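Local coordinates for malate dehydrogenase (Porphyromonas gingivalis, PDB 3FI9), which probably catalyses the NAD-dependent interconversion of malate and oxaloacetate, at residues F257-V265 against M274-T282. Numbering follows the deposited sequence.
Sequences FRWPAGCYV and MMAMETTIT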
ATOM      1  N   PHE A 257      -5.519  15.167  10.618  1.00 26.00           N
ATOM      2  CA  PHE A 257      -6.220  13.904  10.536  1.00 24.85           C
ATOM      3  C   PHE A 257      -7.715  14.102  10.905  1.00 25.08           C
ATOM      4  O   PHE A 257      -8.029  14.623  11.964  1.00 25.48           O
ATOM      5  CB  PHE A 257      -5.500  12.902  11.445  1.00 24.39           C
ATOM      6  CG  PHE A 257      -6.157  11.591  11.480  1.00 21.06           C
ATOM      7  CD1 PHE A 257      -6.110  10.750  10.378  1.00 19.46           C
ATOM      8  CD2 PHE A 257      -6.866  11.205  12.609  1.00 19.94           C
ATOM      9  CE1 PHE A 257      -6.771   9.519  10.414  1.00 18.92           C
ATOM     10  CE2 PHE A 257      -7.493   9.978  12.648  1.00 15.59           C
ATOM     11  CZ  PHE A 257      -7.461   9.154  11.552  1.00 15.42           C
ATOM     12  N   ARG A 258      -8.635  13.709  10.021  1.00 25.86           N
ATOM     13  CA  ARG A 258     -10.054  14.084  10.184  1.00 25.63           C
ATOM     14  C   ARG A 258     -11.029  13.040  10.702  1.00 25.40           C
ATOM     15  O   ARG A 258     -12.202  13.037  10.262  1.00 26.67           O
ATOM     16  CB  ARG A 258     -10.620  14.669   8.873  1.00 27.19           C
ATOM     17  N   TRP A 259     -10.597  12.183  11.634  1.00 22.71           N
ATOM     18  CA  TRP A 259     -11.462  11.109  12.166  1.00 20.13           C
ATOM     19  C   TRP A 259     -11.122  11.023  13.651  1.00 17.69           C
ATOM     20  O   TRP A 259     -10.093  11.472  14.080  1.00 16.78           O
ATOM     21  CB  TRP A 259     -11.154   9.746  11.512  1.00 19.89           C
ATOM     22  CG  TRP A 259     -11.413   9.741  10.025  1.00 21.43           C
ATOM     23  CD1 TRP A 259     -10.482   9.798   9.023  1.00 21.02           C
ATOM     24  CD2 TRP A 259     -12.689   9.717   9.393  1.00 21.07           C
ATOM     25  NE1 TRP A 259     -11.111   9.814   7.806  1.00 22.48           N
ATOM     26  CE2 TRP A 259     -12.466   9.757   8.003  1.00 21.47           C
ATOM     27  CE3 TRP A 259     -14.004   9.639   9.872  1.00 21.47           C
ATOM     28  CZ2 TRP A 259     -13.504   9.746   7.075  1.00 21.16           C
ATOM     29  CZ3 TRP A 259     -15.038   9.593   8.951  1.00 21.76           C
ATOM     30  CH2 TRP A 259     -14.776   9.661   7.555  1.00 21.34           C
ATOM     31  N   PRO A 260     -12.003  10.462  14.433  1.00 17.22           N
ATOM     32  CA  PRO A 260     -11.734  10.178  15.854  1.00 16.97           C
ATOM     33  C   PRO A 260     -10.437   9.347  16.066  1.00 16.58           C
ATOM     34  O   PRO A 260     -10.121   8.471  15.239  1.00 17.09           O
ATOM     35  CB  PRO A 260     -12.944   9.319  16.238  1.00 16.75           C
ATOM     36  CG  PRO A 260     -14.040   9.889  15.395  1.00 16.13           C
ATOM     37  CD  PRO A 260     -13.372  10.076  14.045  1.00 16.30           C
ATOM     38  N   ALA A 261      -9.703   9.628  17.149  1.00 16.04           N
ATOM     39  CA  ALA A 261      -8.557   8.814  17.556  1.00 16.35           C
ATOM     40  C   ALA A 261      -8.777   8.438  19.011  1.00 15.80           C
ATOM     41  O   ALA A 261      -9.529   9.101  19.714  1.00 15.19           O
ATOM     42  CB  ALA A 261      -7.249   9.610  17.415  1.00 16.45           C
ATOM     43  N   GLY A 262      -8.137   7.382  19.457  1.00 15.89           N
ATOM     44  CA  GLY A 262      -8.139   7.071  20.899  1.00 16.41           C
ATOM     45  C   GLY A 262      -7.150   7.961  21.637  1.00 16.62           C
ATOM     46  O   GLY A 262      -6.004   8.179  21.175  1.00 16.87           O
ATOM     47  N   CYS A 263      -7.588   8.548  22.750  1.00 16.24           N
ATOM     48  CA  CYS A 263      -6.726   9.340  23.525  1.00 15.87           C
ATOM     49  C   CYS A 263      -7.121   9.286  24.992  1.00 17.34           C
ATOM     50  O   CYS A 263      -8.205   8.789  25.336  1.00 16.90           O
ATOM     51  CB  CYS A 263      -6.720  10.794  23.017  1.00 18.68           C
ATOM     52  SG  CYS A 263      -8.203  11.670  23.461  1.00 21.94           S
ATOM     53  N   TYR A 264      -6.217   9.760  25.853  1.00 16.66           N
ATOM     54  CA  TYR A 264      -6.426   9.734  27.295  1.00 17.16           C
ATOM     55  C   TYR A 264      -7.498  10.767  27.640  1.00 17.48           C
ATOM     56  O   TYR A 264      -7.453  11.904  27.162  1.00 18.26           O
ATOM     57  CB  TYR A 264      -5.145  10.148  28.053  1.00 15.56           C
ATOM     58  CG  TYR A 264      -5.323   9.942  29.551  1.00 17.22           C
ATOM     59  CD1 TYR A 264      -5.658   8.688  30.062  1.00 19.10           C
ATOM     60  CD2 TYR A 264      -5.132  10.984  30.426  1.00 22.47           C
ATOM     61  CE1 TYR A 264      -5.841   8.502  31.472  1.00 21.01           C
ATOM     62  CE2 TYR A 264      -5.283  10.823  31.794  1.00 21.66           C
ATOM     63  CZ  TYR A 264      -5.634   9.587  32.304  1.00 21.76           C
ATOM     64  OH  TYR A 264      -5.775   9.487  33.658  1.00 23.98           O
ATOM     65  N   VAL A 265      -8.439  10.356  28.494  1.00 17.51           N
ATOM     66  CA  VAL A 265      -9.557  11.197  28.951  1.00 17.62           C
ATOM     67  C   VAL A 265      -9.592  11.084  30.469  1.00 18.89           C
ATOM     68  O   VAL A 265      -9.560   9.986  31.022  1.00 17.51           O
ATOM     69  CB  VAL A 265     -10.928  10.677  28.404  1.00 17.53           C
ATOM     70  CG1 VAL A 265     -12.059  11.483  29.000  1.00 16.19           C
ATOM     71  CG2 VAL A 265     -10.962  10.747  26.842  1.00 15.46           C
ATOM     72  N   MET A 274      -8.830   5.496  28.373  1.00 19.12           N
ATOM     73  CA  MET A 274      -8.530   5.894  26.959  1.00 20.93           C
ATOM     74  C   MET A 274      -9.777   5.544  26.148  1.00 20.08           C
ATOM     75  O   MET A 274     -10.242   4.396  26.227  1.00 18.54           O
ATOM     76  CB  MET A 274      -7.406   5.049  26.367  1.00 20.46           C
ATOM     77  CG  MET A 274      -6.112   5.025  27.143  1.00 25.18           C
ATOM     78  SD  MET A 274      -5.038   6.396  26.587  1.00 28.93           S
ATOM     79  CE  MET A 274      -4.885   5.889  24.856  1.00  8.91           C
ATOM     80  N   MET A 275     -10.278   6.504  25.369  1.00 17.85           N
ATOM     81  CA  MET A 275     -11.503   6.345  24.576  1.00 18.00           C
ATOM     82  C   MET A 275     -11.308   7.002  23.220  1.00 16.92           C
ATOM     83  O   MET A 275     -10.566   7.966  23.138  1.00 18.21           O
ATOM     84  CB  MET A 275     -12.681   7.101  25.241  1.00 17.84           C
ATOM     85  CG  MET A 275     -13.384   6.309  26.297  1.00 19.94           C
ATOM     86  SD  MET A 275     -14.942   7.062  26.764  1.00 15.79           S
ATOM     87  CE  MET A 275     -14.404   8.660  27.202  1.00 16.04           C
ATOM     88  N   ALA A 276     -12.031   6.521  22.195  1.00 16.84           N
ATOM     89  CA  ALA A 276     -12.192   7.227  20.921  1.00 16.92           C
ATOM     90  C   ALA A 276     -12.957   8.514  21.202  1.00 17.30           C
ATOM     91  O   ALA A 276     -14.018   8.478  21.846  1.00 16.69           O
ATOM     92  CB  ALA A 276     -12.986   6.354  19.884  1.00 16.62           C
ATOM     93  N   MET A 277     -12.392   9.635  20.762  1.00 17.68           N
ATOM     94  CA  MET A 277     -12.890  10.954  21.096  1.00 18.01           C
ATOM     95  C   MET A 277     -12.864  11.859  19.875  1.00 18.26           C
ATOM     96  O   MET A 277     -12.302  11.507  18.844  1.00 17.51           O
ATOM     97  CB  MET A 277     -12.038  11.567  22.221  1.00 17.74           C
ATOM     98  CG  MET A 277     -12.304  10.989  23.618  1.00 19.02           C
ATOM     99  SD  MET A 277     -13.744  11.818  24.460  1.00 15.72           S
ATOM    100  CE  MET A 277     -15.089  11.077  23.613  1.00 20.35           C
ATOM    101  N   GLU A 278     -13.451  13.040  19.997  1.00 19.83           N
ATOM    102  CA  GLU A 278     -13.315  14.052  18.938  1.00 20.56           C
ATOM    103  C   GLU A 278     -11.996  14.775  19.096  1.00 22.14           C
ATOM    104  O   GLU A 278     -11.886  15.778  19.818  1.00 22.54           O
ATOM    105  CB  GLU A 278     -14.481  15.034  18.949  1.00 20.52           C
ATOM    106  CG  GLU A 278     -14.499  16.020  17.779  1.00 23.08           C
ATOM    107  CD  GLU A 278     -14.656  15.347  16.422  1.00 29.36           C
ATOM    108  OE1 GLU A 278     -15.163  14.208  16.341  1.00 30.45           O
ATOM    109  OE2 GLU A 278     -14.291  15.972  15.411  1.00 33.98           O
ATOM    110  N   THR A 279     -11.000  14.280  18.372  1.00 22.67           N
ATOM    111  CA  THR A 279      -9.628  14.662  18.597  1.00 23.09           C
ATOM    112  C   THR A 279      -9.090  15.446  17.426  1.00 23.74           C
ATOM    113  O   THR A 279      -9.606  15.341  16.309  1.00 24.00           O
ATOM    114  CB  THR A 279      -8.755  13.397  18.737  1.00 23.35           C
ATOM    115  OG1 THR A 279      -9.240  12.362  17.844  1.00 20.72           O
ATOM    116  CG2 THR A 279      -8.788  12.895  20.152  1.00 22.00           C
ATOM    117  N   THR A 280      -8.060  16.247  17.683  1.00 24.44           N
ATOM    118  CA  THR A 280      -7.227  16.760  16.613  1.00 25.03           C
ATOM    119  C   THR A 280      -5.787  16.461  16.998  1.00 23.43           C
ATOM    120  O   THR A 280      -5.368  16.655  18.114  1.00 22.98           O
ATOM    121  CB  THR A 280      -7.470  18.264  16.212  1.00 26.37           C
ATOM    122  OG1 THR A 280      -6.349  19.098  16.555  1.00 32.72           O
ATOM    123  CG2 THR A 280      -8.730  18.808  16.839  1.00 26.82           C
ATOM    124  N   ILE A 281      -5.072  15.911  16.040  1.00 22.44           N
ATOM    125  CA  ILE A 281      -3.696  15.556  16.208  1.00 20.84           C
ATOM    126  C   ILE A 281      -2.920  16.550  15.372  1.00 21.99           C
ATOM    127  O   ILE A 281      -3.213  16.753  14.195  1.00 23.22           O
ATOM    128  CB  ILE A 281      -3.492  14.161  15.646  1.00 20.95           C
ATOM    129  CG1 ILE A 281      -4.402  13.164  16.390  1.00 18.06           C
ATOM    130  CG2 ILE A 281      -2.041  13.784  15.688  1.00 18.09           C
ATOM    131  CD1 ILE A 281      -4.219  11.738  15.883  1.00 19.01           C
ATOM    132  N   THR A 282      -1.987  17.256  15.997  1.00 22.76           N
ATOM    133  CA  THR A 282      -1.152  18.193  15.254  1.00 23.25           C
ATOM    134  C   THR A 282       0.305  17.972  15.694  1.00 23.74           C
ATOM    135  O   THR A 282       0.604  17.035  16.443  1.00 23.09           O
ATOM    136  CB  THR A 282      -1.548  19.647  15.555  1.00 23.35           C
ATOM    137  OG1 THR A 282      -1.151  19.944  16.885  1.00 22.60           O
ATOM    138  CG2 THR A 282      -3.073  19.833  15.465  1.00 24.43           C
TER
HETATM  139  O   HOH W   1      -8.065  12.660  15.340  1.00 24.04           O
HETATM  140  O   HOH W   2     -11.608  13.973  15.326  1.00 42.97           O
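An antiparallel strand pair at the edge of the large sheet, in the alpha/beta C-terminal domain of the lactate/malate dehydrogenase family, joins Cys263 to Met275. The two residues form a hydrogen-bonded pair: Cys263 N donates to Met275 O at an N-H...O angle of 165°, and Met275 N returns the bond to Cys263 O. Gly262 and Ala276 make the next, non-hydrogen-bonded pair, their CA atoms 4.1 Å apart, and Met277 N bonds to Ala261 O.

Beyond this point a side chain replaces the main-chain partner. Ala261 N donates to Thr279 OG1 at 2.9 Å, a bent bond with an N-H...O angle of 134°. Thr279 chi1 of 36° sets OG1 between its own N and carbonyl carbon, and turns CG2 to Cys263 SG, 3.6 Å away. Water 1 extends the link, donating to Trp259 O at 2.7 Å while also bonding to Thr279 OG1; water 2 donates to Thr279 O at 2.6 Å and only weakly to Trp259 O.

Apolar contacts flank the backbone bonds. Val265 CG2 and Met277 CG meet tip to tip at 3.5 Å, while the methyl CE of Met275 lies against both branches of Val265. On the face shared by Tyr264 and Met274, Met274 SD lies at the edge of the Tyr264 ring and 4.0 Å from Tyr264 CB. Farther along, Ile281 CD1 touches Ala261 CB, and Met247 of helix 238-251 also packs on this alanine.

The side chain of Ala276 lies about 7 Å from that of His182, the predicted proton acceptor. Strand 261-267, bonded to strand 147-150 through Gly262 and Thr149, is antiparallel to both its neighbours, 147-150 and 273-277, and the pair continues the parallel Rossmann-type sheet at its edge.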